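Local coordinates for protein erythropoietin (Homo sapiens, PDB 1EER) that acts as a cytokine hormone that binds and dimerises the erythropoietin receptor, activating JAK2 and driving red-cell proliferation and differentiation, at residues R10-E13 and R14-E18; L93-D96 and K97-G101; N147-R150 and G151-L155. The protein carries 5 engineered substitutions. One frame throughout, in Å; residues are numbered along the deposited sequence.

Contact 1 (R10-E13 and R14-E18); sequences RVLE and RYLLE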
ATOM      1  N   ARG A  10      -3.218  -6.627  -1.970  1.00 26.79           N
ATOM      2  CA  ARG A  10      -2.394  -6.464  -0.773  1.00 25.69           C
ATOM      3  C   ARG A  10      -0.925  -6.763  -1.029  1.00 24.29           C
ATOM      4  O   ARG A  10      -0.040  -6.151  -0.420  1.00 20.68           O
ATOM      5  CB  ARG A  10      -2.892  -7.382   0.351  1.00 33.46           C
ATOM      6  CG  ARG A  10      -4.346  -7.189   0.778  1.00 37.08           C
ATOM      7  CD  ARG A  10      -5.006  -5.985   0.134  1.00 40.44           C
ATOM      8  NE  ARG A  10      -5.275  -4.919   1.092  1.00 48.51           N
ATOM      9  CZ  ARG A  10      -5.556  -3.666   0.745  1.00 52.47           C
ATOM     10  NH1 ARG A  10      -5.603  -3.325  -0.538  1.00 51.87           N
ATOM     11  NH2 ARG A  10      -5.789  -2.755   1.681  1.00 49.61           N
ATOM     12  N   VAL A  11      -0.671  -7.717  -1.917  1.00 23.69           N
ATOM     13  CA  VAL A  11       0.694  -8.089  -2.243  1.00 22.46           C
ATOM     14  C   VAL A  11       1.378  -6.941  -2.968  1.00 21.89           C
ATOM     15  O   VAL A  11       2.477  -6.532  -2.595  1.00 25.36           O
ATOM     16  CB  VAL A  11       0.738  -9.364  -3.123  1.00 23.24           C
ATOM     17  CG1 VAL A  11       2.193  -9.710  -3.495  1.00 21.79           C
ATOM     18  CG2 VAL A  11       0.086 -10.522  -2.374  1.00 19.54           C
ATOM     19  N   LEU A  12       0.725  -6.410  -3.995  1.00 21.74           N
ATOM     20  CA  LEU A  12       1.306  -5.309  -4.746  1.00 18.14           C
ATOM     21  C   LEU A  12       1.335  -4.036  -3.910  1.00 18.25           C
ATOM     22  O   LEU A  12       2.286  -3.257  -3.975  1.00 20.54           O
ATOM     23  CB  LEU A  12       0.512  -5.076  -6.029  1.00 16.78           C
ATOM     24  CG  LEU A  12       0.824  -3.784  -6.788  1.00 15.28           C
ATOM     25  CD1 LEU A  12       2.333  -3.616  -6.966  1.00 20.02           C
ATOM     26  CD2 LEU A  12       0.123  -3.828  -8.128  1.00 16.13           C
ATOM     27  N   GLU A  13       0.292  -3.843  -3.110  1.00 20.29           N
ATOM     28  CA  GLU A  13       0.174  -2.662  -2.266  1.00 16.51           C
ATOM     29  C   GLU A  13       1.330  -2.458  -1.301  1.00 20.98           C
ATOM     30  O   GLU A  13       1.659  -1.319  -0.964  1.00 13.24           O
ATOM     31  CB  GLU A  13      -1.128  -2.708  -1.470  1.00 23.48           C
ATOM     32  CG  GLU A  13      -1.317  -1.513  -0.555  1.00 28.63           C
ATOM     33  CD  GLU A  13      -2.782  -1.190  -0.300  1.00 38.78           C
ATOM     34  OE1 GLU A  13      -3.492  -0.778  -1.251  1.00 36.99           O
ATOM     35  OE2 GLU A  13      -3.221  -1.346   0.859  1.00 35.31           O
ATOM     36  N   ARG A  14       1.935  -3.552  -0.838  1.00 22.86           N
ATOM     37  CA  ARG A  14       3.053  -3.448   0.091  1.00 17.20           C
ATOM     38  C   ARG A  14       4.121  -2.528  -0.480  1.00 13.15           C
ATOM     39  O   ARG A  14       4.657  -1.660   0.210  1.00 16.35           O
ATOM     40  CB  ARG A  14       3.659  -4.825   0.362  1.00 16.98           C
ATOM     41  CG  ARG A  14       4.753  -4.793   1.419  1.00 23.81           C
ATOM     42  CD  ARG A  14       5.721  -5.958   1.273  1.00 28.52           C
ATOM     43  NE  ARG A  14       7.021  -5.638   1.851  1.00 30.19           N
ATOM     44  CZ  ARG A  14       8.090  -6.420   1.766  1.00 24.07           C
ATOM     45  NH1 ARG A  14       8.015  -7.577   1.126  1.00 21.85           N
ATOM     46  NH2 ARG A  14       9.239  -6.037   2.311  1.00 25.89           N
ATOM     47  N   TYR A  15       4.419  -2.717  -1.756  1.00 15.68           N
ATOM     48  CA  TYR A  15       5.442  -1.918  -2.414  1.00 20.76           C
ATOM     49  C   TYR A  15       5.000  -0.476  -2.666  1.00 18.45           C
ATOM     50  O   TYR A  15       5.783   0.457  -2.504  1.00 17.63           O
ATOM     51  CB  TYR A  15       5.854  -2.614  -3.714  1.00 17.80           C
ATOM     52  CG  TYR A  15       6.308  -4.038  -3.468  1.00 22.76           C
ATOM     53  CD1 TYR A  15       7.545  -4.302  -2.869  1.00 22.03           C
ATOM     54  CD2 TYR A  15       5.491  -5.120  -3.793  1.00 24.03           C
ATOM     55  CE1 TYR A  15       7.954  -5.607  -2.599  1.00 23.19           C
ATOM     56  CE2 TYR A  15       5.888  -6.429  -3.530  1.00 19.88           C
ATOM     57  CZ  TYR A  15       7.121  -6.665  -2.933  1.00 26.23           C
ATOM     58  OH  TYR A  15       7.520  -7.956  -2.672  1.00 19.87           O
ATOM     59  N   LEU A  16       3.742  -0.296  -3.048  1.00 18.85           N
ATOM     60  CA  LEU A  16       3.226   1.041  -3.299  1.00 20.34           C
ATOM     61  C   LEU A  16       3.319   1.894  -2.041  1.00 20.31           C
ATOM     62  O   LEU A  16       3.657   3.075  -2.113  1.00 19.85           O
ATOM     63  CB  LEU A  16       1.774   0.975  -3.780  1.00 20.22           C
ATOM     64  CG  LEU A  16       1.571   0.771  -5.287  1.00 20.65           C
ATOM     65  CD1 LEU A  16       2.493  -0.342  -5.828  1.00 16.54           C
ATOM     66  CD2 LEU A  16       0.115   0.437  -5.539  1.00 17.03           C
ATOM     67  N   LEU A  17       3.027   1.303  -0.884  1.00 20.07           N
ATOM     68  CA  LEU A  17       3.098   2.052   0.367  1.00 16.74           C
ATOM     69  C   LEU A  17       4.550   2.325   0.750  1.00 17.65           C
ATOM     70  O   LEU A  17       4.857   3.344   1.362  1.00 17.72           O
ATOM     71  CB  LEU A  17       2.381   1.299   1.487  1.00 18.40           C
ATOM     72  CG  LEU A  17       0.878   1.111   1.269  1.00 17.31           C
ATOM     73  CD1 LEU A  17       0.316   0.226   2.370  1.00 15.98           C
ATOM     74  CD2 LEU A  17       0.185   2.465   1.244  1.00 18.96           C
ATOM     75  N   GLU A  18       5.445   1.414   0.390  1.00 18.94           N
ATOM     76  CA  GLU A  18       6.857   1.606   0.676  1.00 17.32           C
ATOM     77  C   GLU A  18       7.323   2.817  -0.123  1.00 16.38           C
ATOM     78  O   GLU A  18       7.990   3.705   0.411  1.00 17.19           O
ATOM     79  CB  GLU A  18       7.654   0.382   0.228  1.00 21.91           C
ATOM     80  CG  GLU A  18       8.380  -0.341   1.341  1.00 23.08           C
ATOM     81  CD  GLU A  18       8.671  -1.790   0.995  1.00 22.58           C
ATOM     82  OE1 GLU A  18       9.069  -2.062  -0.158  1.00 17.93           O
ATOM     83  OE2 GLU A  18       8.495  -2.656   1.879  1.00 24.43           O
TER
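L12 and L16 meet one helical turn apart, their branches crossing at a slant. The touch is methyl to methyl: CD1 of L12 lies 3.5 Å from CD1 of L16, closer than two methyls normally sit. CG of L12 swings anti to its own backbone N (chi1 168°), beside the carbonyl carbon, and this carries its methyl on along the helix toward L16. CD1 of L16 also lies 3.5 Å from the carbonyl O of L12.

E13 and L17 make the next i to i+4 pair, also at a slant. Here the aliphatic part of the glutamate does the packing: CG of E13 sits 3.8 Å from CD1 of L17. The carboxylate turns the other way, to R10. OE2 of E13 is 3.0 Å from NH2 of R10 but far from the plane of the guanidinium, so charge rather than an N-H bond holds this salt bridge.

The stretch belongs to helix 9-25, the first long helix of the four-helix bundle of this cytokine. L12 and L16 pack against helix 138-161, and Y15 packs against helix 91-111. Two other protein chains also reach this helix. One packs on V11, R14 and Y15, and the other packs on E13, L16 and L17.

The Y15 ring has the carbonyl O of L12 at its edge, near the ring plane. The O of V11 approaches it obliquely, 3.5 Å from CD2. R14 reaches E18 with an extended chain. Its NE makes a weak hydrogen bond to OE2 of E18, within a salt bridge. NH2 of R14 bonds to the backbone of the same chain that packs on V11 and Y15. The backbone bond from L17 N to E13 O measures 3.0 Å.

Contact 2 (L93-D96 and K97-G101); sequences LHVD and KAVSG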
ATOM      1  N   LEU A  93      17.979   2.920   3.761  1.00 27.25           N
ATOM      2  CA  LEU A  93      16.942   1.893   3.822  1.00 28.77           C
ATOM      3  C   LEU A  93      15.904   1.990   2.726  1.00 25.48           C
ATOM      4  O   LEU A  93      15.459   0.965   2.215  1.00 29.39           O
ATOM      5  CB  LEU A  93      16.247   1.889   5.187  1.00 32.87           C
ATOM      6  CG  LEU A  93      15.934   3.218   5.867  1.00 39.23           C
ATOM      7  CD1 LEU A  93      14.723   3.027   6.772  1.00 40.36           C
ATOM      8  CD2 LEU A  93      17.151   3.702   6.665  1.00 43.32           C
ATOM      9  N   HIS A  94      15.525   3.212   2.356  1.00 25.14           N
ATOM     10  CA  HIS A  94      14.527   3.403   1.307  1.00 21.78           C
ATOM     11  C   HIS A  94      15.072   2.882  -0.011  1.00 18.06           C
ATOM     12  O   HIS A  94      14.335   2.318  -0.811  1.00 22.28           O
ATOM     13  CB  HIS A  94      14.154   4.884   1.170  1.00 18.48           C
ATOM     14  CG  HIS A  94      13.490   5.452   2.385  1.00 24.41           C
ATOM     15  ND1 HIS A  94      12.216   5.096   2.773  1.00 25.55           N
ATOM     16  CD2 HIS A  94      13.927   6.345   3.307  1.00 25.72           C
ATOM     17  CE1 HIS A  94      11.899   5.743   3.882  1.00 25.99           C
ATOM     18  NE2 HIS A  94      12.920   6.507   4.226  1.00 24.74           N
ATOM     19  N   VAL A  95      16.368   3.069  -0.236  1.00 18.70           N
ATOM     20  CA  VAL A  95      17.002   2.593  -1.467  1.00 20.77           C
ATOM     21  C   VAL A  95      17.099   1.063  -1.465  1.00 19.37           C
ATOM     22  O   VAL A  95      16.884   0.412  -2.487  1.00 19.93           O
ATOM     23  CB  VAL A  95      18.419   3.178  -1.620  1.00 20.33           C
ATOM     24  CG1 VAL A  95      19.125   2.529  -2.793  1.00 21.76           C
ATOM     25  CG2 VAL A  95      18.345   4.690  -1.817  1.00 26.17           C
ATOM     26  N   ASP A  96      17.427   0.499  -0.307  1.00 18.50           N
ATOM     27  CA  ASP A  96      17.556  -0.941  -0.165  1.00 22.06           C
ATOM     28  C   ASP A  96      16.194  -1.601  -0.353  1.00 22.85           C
ATOM     29  O   ASP A  96      16.088  -2.688  -0.921  1.00 24.44           O
ATOM     30  CB  ASP A  96      18.142  -1.284   1.211  1.00 27.20           C
ATOM     31  CG  ASP A  96      19.662  -1.078   1.274  1.00 34.16           C
ATOM     32  OD1 ASP A  96      20.311  -0.992   0.206  1.00 29.32           O
ATOM     33  OD2 ASP A  96      20.204  -1.002   2.398  1.00 31.39           O
ATOM     34  N   LYS A  97      15.146  -0.945   0.124  1.00 23.10           N
ATOM     35  CA  LYS A  97      13.799  -1.482  -0.051  1.00 23.73           C
ATOM     36  C   LYS A  97      13.385  -1.377  -1.532  1.00 20.49           C
ATOM     37  O   LYS A  97      12.714  -2.263  -2.068  1.00 21.97           O
ATOM     38  CB  LYS A  97      12.802  -0.706   0.817  1.00 22.03           C
ATOM     39  CG  LYS A  97      12.995  -0.880   2.305  1.00 26.56           C
ATOM     40  CD  LYS A  97      12.486   0.333   3.049  1.00 32.06           C
ATOM     41  CE  LYS A  97      12.177  -0.009   4.484  1.00 32.58           C
ATOM     42  NZ  LYS A  97      11.238  -1.151   4.558  1.00 42.90           N
ATOM     43  N   ALA A  98      13.787  -0.286  -2.181  1.00 17.41           N
ATOM     44  CA  ALA A  98      13.469  -0.045  -3.585  1.00 16.87           C
ATOM     45  C   ALA A  98      14.147  -1.084  -4.471  1.00 15.24           C
ATOM     46  O   ALA A  98      13.520  -1.662  -5.362  1.00 16.21           O
ATOM     47  CB  ALA A  98      13.915   1.364  -3.986  1.00 16.01           C
ATOM     48  N   VAL A  99      15.434  -1.316  -4.229  1.00 16.46           N
ATOM     49  CA  VAL A  99      16.170  -2.306  -5.003  1.00 13.93           C
ATOM     50  C   VAL A  99      15.506  -3.665  -4.773  1.00 13.78           C
ATOM     51  O   VAL A  99      15.286  -4.440  -5.708  1.00 15.61           O
ATOM     52  CB  VAL A  99      17.658  -2.373  -4.557  1.00 18.80           C
ATOM     53  CG1 VAL A  99      18.364  -3.542  -5.244  1.00 15.71           C
ATOM     54  CG2 VAL A  99      18.364  -1.060  -4.899  1.00 18.58           C
ATOM     55  N   SER A 100      15.173  -3.931  -3.516  1.00 15.61           N
ATOM     56  CA  SER A 100      14.541  -5.181  -3.122  1.00 17.16           C
ATOM     57  C   SER A 100      13.138  -5.294  -3.703  1.00 18.13           C
ATOM     58  O   SER A 100      12.767  -6.326  -4.271  1.00 17.01           O
ATOM     59  CB  SER A 100      14.480  -5.260  -1.597  1.00 17.35           C
ATOM     60  OG  SER A 100      13.638  -6.320  -1.186  1.00 36.94           O
ATOM     61  N   GLY A 101      12.360  -4.224  -3.551  1.00 17.54           N
ATOM     62  CA  GLY A 101      11.000  -4.209  -4.062  1.00 18.01           C
ATOM     63  C   GLY A 101      10.920  -4.317  -5.576  1.00 16.67           C
ATOM     64  O   GLY A 101      10.123  -5.098  -6.100  1.00 17.39           O
TER
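K97 runs back along the helix past the carbonyl oxygen of L93, one turn earlier. Its CB is 3.4 Å from the O of L93. CG comes closer, 3.1 Å from the same O of L93. With chi1 at -67°, CG points away from the carbonyl of K97 and back toward the L93 turn. CD keeps the contact at 3.2 Å from L93 O. CE has already drawn off, and the chain bends at the last torsion. NZ then leaves the helix, and its salt-bridge partner is an acidic side chain of another protein chain, outside this helix altogether. The O of L93 is thus met by three carbons of the lysine and also accepts the backbone N of K97, at 2.8 Å.

This is a turn of helix 91-111, one of the long helices of the four-helix cytokine bundle. H94 packs on helix 9-25 and helix 138-161, V95 on helix 138-161 and helix 56-82. These residues face the bundle interior, while K97 and S100 bond to another protein chain.

On the inward side V95 and V99 touch lightly, CG1 of V95 lying 4.2 Å from CG2 of V99. That methyl of V99 also rests 3.2 Å from the O of V95. The same O accepts the backbone N of V99 in a fairly straight bond, with an angle of 167° at the hydrogen. CB of A98 packs 3.3 Å from the O of H94, and CB of S100 sits beside the O of D96.

Contact 3 (N147-R150 and G151-L155); sequences NFLR and GKLKL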
ATOM      1  N   ASN A 147       5.206   7.308  -8.204  1.00 16.12           N
ATOM      2  CA  ASN A 147       4.264   7.619  -9.273  1.00 17.15           C
ATOM      3  C   ASN A 147       4.175   6.492 -10.294  1.00 16.24           C
ATOM      4  O   ASN A 147       3.099   6.226 -10.839  1.00 14.90           O
ATOM      5  CB  ASN A 147       4.655   8.927  -9.976  1.00 19.98           C
ATOM      6  CG  ASN A 147       4.063  10.159  -9.302  1.00 17.62           C
ATOM      7  OD1 ASN A 147       3.152  10.059  -8.485  1.00 20.20           O
ATOM      8  ND2 ASN A 147       4.581  11.326  -9.648  1.00 13.96           N
ATOM      9  N   PHE A 148       5.302   5.825 -10.553  1.00 16.27           N
ATOM     10  CA  PHE A 148       5.311   4.719 -11.515  1.00 14.94           C
ATOM     11  C   PHE A 148       4.565   3.472 -11.020  1.00 12.96           C
ATOM     12  O   PHE A 148       3.726   2.903 -11.735  1.00 14.23           O
ATOM     13  CB  PHE A 148       6.746   4.323 -11.876  1.00 15.77           C
ATOM     14  CG  PHE A 148       6.834   3.399 -13.061  1.00 18.80           C
ATOM     15  CD1 PHE A 148       6.670   2.028 -12.904  1.00 18.91           C
ATOM     16  CD2 PHE A 148       7.068   3.903 -14.339  1.00 23.93           C
ATOM     17  CE1 PHE A 148       6.739   1.170 -13.998  1.00 20.84           C
ATOM     18  CE2 PHE A 148       7.137   3.054 -15.442  1.00 22.54           C
ATOM     19  CZ  PHE A 148       6.973   1.684 -15.272  1.00 23.85           C
ATOM     20  N   LEU A 149       4.875   3.043  -9.801  1.00 15.64           N
ATOM     21  CA  LEU A 149       4.241   1.854  -9.241  1.00 17.99           C
ATOM     22  C   LEU A 149       2.756   2.079  -8.972  1.00 19.94           C
ATOM     23  O   LEU A 149       1.919   1.221  -9.267  1.00 17.74           O
ATOM     24  CB  LEU A 149       4.923   1.431  -7.928  1.00 20.63           C
ATOM     25  CG  LEU A 149       6.445   1.303  -7.811  1.00 19.40           C
ATOM     26  CD1 LEU A 149       6.778   0.794  -6.423  1.00 21.27           C
ATOM     27  CD2 LEU A 149       6.991   0.382  -8.873  1.00 16.62           C
ATOM     28  N   ARG A 150       2.432   3.240  -8.413  1.00 18.75           N
ATOM     29  CA  ARG A 150       1.050   3.538  -8.086  1.00 19.26           C
ATOM     30  C   ARG A 150       0.275   3.962  -9.315  1.00 19.74           C
ATOM     31  O   ARG A 150      -0.955   4.006  -9.294  1.00 20.61           O
ATOM     32  CB  ARG A 150       0.991   4.624  -7.005  1.00 16.01           C
ATOM     33  CG  ARG A 150       0.942   6.041  -7.529  1.00 13.47           C
ATOM     34  CD  ARG A 150       1.113   7.039  -6.409  1.00 12.81           C
ATOM     35  NE  ARG A 150       1.194   8.405  -6.913  1.00 16.04           N
ATOM     36  CZ  ARG A 150       0.448   9.413  -6.472  1.00 20.55           C
ATOM     37  NH1 ARG A 150      -0.443   9.218  -5.510  1.00 21.35           N
ATOM     38  NH2 ARG A 150       0.588  10.619  -7.004  1.00 21.76           N
ATOM     39  N   GLY A 151       1.003   4.240 -10.394  1.00 20.02           N
ATOM     40  CA  GLY A 151       0.376   4.681 -11.625  1.00 16.38           C
ATOM     41  C   GLY A 151       0.155   3.625 -12.691  1.00 14.84           C
ATOM     42  O   GLY A 151      -0.669   2.728 -12.528  1.00 15.39           O
ATOM     43  N   LYS A 152       0.892   3.726 -13.793  1.00 15.49           N
ATOM     44  CA  LYS A 152       0.729   2.781 -14.883  1.00 16.25           C
ATOM     45  C   LYS A 152       0.990   1.334 -14.474  1.00 13.62           C
ATOM     46  O   LYS A 152       0.392   0.419 -15.037  1.00 17.75           O
ATOM     47  CB  LYS A 152       1.611   3.177 -16.072  1.00 15.71           C
ATOM     48  CG  LYS A 152       3.092   3.029 -15.847  1.00 20.58           C
ATOM     49  CD  LYS A 152       3.849   3.424 -17.096  1.00 22.85           C
ATOM     50  CE  LYS A 152       3.993   4.937 -17.187  1.00 20.48           C
ATOM     51  NZ  LYS A 152       3.953   5.421 -18.593  1.00 29.99           N
ATOM     52  N   LEU A 153       1.872   1.115 -13.504  1.00 14.39           N
ATOM     53  CA  LEU A 153       2.120  -0.256 -13.065  1.00 19.04           C
ATOM     54  C   LEU A 153       0.825  -0.802 -12.471  1.00 14.56           C
ATOM     55  O   LEU A 153       0.328  -1.854 -12.885  1.00 17.63           O
ATOM     56  CB  LEU A 153       3.230  -0.311 -12.014  1.00 19.12           C
ATOM     57  CG  LEU A 153       3.723  -1.741 -11.763  1.00 22.48           C
ATOM     58  CD1 LEU A 153       5.208  -1.722 -11.486  1.00 23.53           C
ATOM     59  CD2 LEU A 153       2.969  -2.356 -10.601  1.00 18.87           C
ATOM     60  N   LYS A 154       0.271  -0.072 -11.510  1.00 15.44           N
ATOM     61  CA  LYS A 154      -0.975  -0.486 -10.881  1.00 21.14           C
ATOM     62  C   LYS A 154      -2.057  -0.624 -11.939  1.00 21.94           C
ATOM     63  O   LYS A 154      -2.786  -1.617 -11.956  1.00 22.75           O
ATOM     64  CB  LYS A 154      -1.409   0.527  -9.812  1.00 15.75           C
ATOM     65  CG  LYS A 154      -2.705   0.167  -9.102  1.00 22.38           C
ATOM     66  CD  LYS A 154      -2.738  -1.299  -8.647  1.00 27.60           C
ATOM     67  CE  LYS A 154      -3.549  -1.480  -7.357  1.00 28.02           C
ATOM     68  NZ  LYS A 154      -4.166  -2.831  -7.227  1.00 23.20           N
ATOM     69  N   LEU A 155      -2.150   0.366 -12.828  1.00 21.67           N
ATOM     70  CA  LEU A 155      -3.152   0.350 -13.891  1.00 21.71           C
ATOM     71  C   LEU A 155      -3.023  -0.882 -14.777  1.00 20.90           C
ATOM     72  O   LEU A 155      -4.011  -1.566 -15.052  1.00 24.04           O
ATOM     73  CB  LEU A 155      -3.047   1.611 -14.754  1.00 23.06           C
ATOM     74  CG  LEU A 155      -3.598   2.905 -14.137  1.00 25.52           C
ATOM     75  CD1 LEU A 155      -3.398   4.054 -15.118  1.00 26.69           C
ATOM     76  CD2 LEU A 155      -5.074   2.747 -13.780  1.00 22.89           C
TER
HETATM   77  O   HOH W   1       2.694   5.832 -13.441  1.00 20.29           O
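A wider, pi-type turn at 151-153 interrupts the regular winding of helix 138-161, the last long helix of the four-helix bundle. Its mark is the bond from L153 N to F148 O, an i to i+5 pair 3.1 Å long. The donor lies nearly in line with the carbonyl. K154 N reaches L149 O in the same spacing, but weakly. G151 N also bonds weakly to F148 O. A water fills in where the ordinary pattern lapses: it donates to N147 O and accepts from K152 N at 2.8 Å.

K152 lies across the F148 ring. Its CG stands over one face, 4.2 Å from the ring centroid and 16° off the normal, a CH-pi contact. CD of K152 comes 3.7 Å from CE2 of F148. The first torsion of K152 (chi1 69°) folds CG in between its own N and C, which lays the chain over the ring. NZ ends in a salt bridge with E62. L153 meets the same ring at its edge, with CD1 4.1 Å from CE1 of F148. L149 and L153 lie side by side, and CD2 of L149 is 3.8 Å from CD1 of L153.

R150 grips N147 side-on. NE and NH2 of R150 both give hydrogen bonds to OD1 of N147, each 3.0 Å, with that oxygen in the guanidinium plane. R150 also bonds to another protein chain through NH1 to its backbone and NH2 to an acidic side chain. N147 ND2 bonds to a polar side chain there too. The double grip probably limits rotation of the guanidinium, so N147 would help to orient R150 while sharing its interface.

The three contacts lie on three different helices of one bundle, and contact 1 touches both of the others. It meets contact 3 through leucines: L16 CD1 is 3.7 Å from L149 CB, and L12 CD1 is 3.9 Å from L153 CD2. It meets contact 2 at Y15, whose CD1 packs 3.7 Å from G101 CA, and at E18, whose OE1 lies 4.1 Å from K97 CB. Contacts 2 and 3 do not touch. Their centres are about 17 Å apart and their nearest atoms about 7 Å. R14 in contact 1, K97 in contact 2 and R150 in contact 3 each make a polar bond to another protein chain. This is consistent with receptor binding on the outer faces of the bundle.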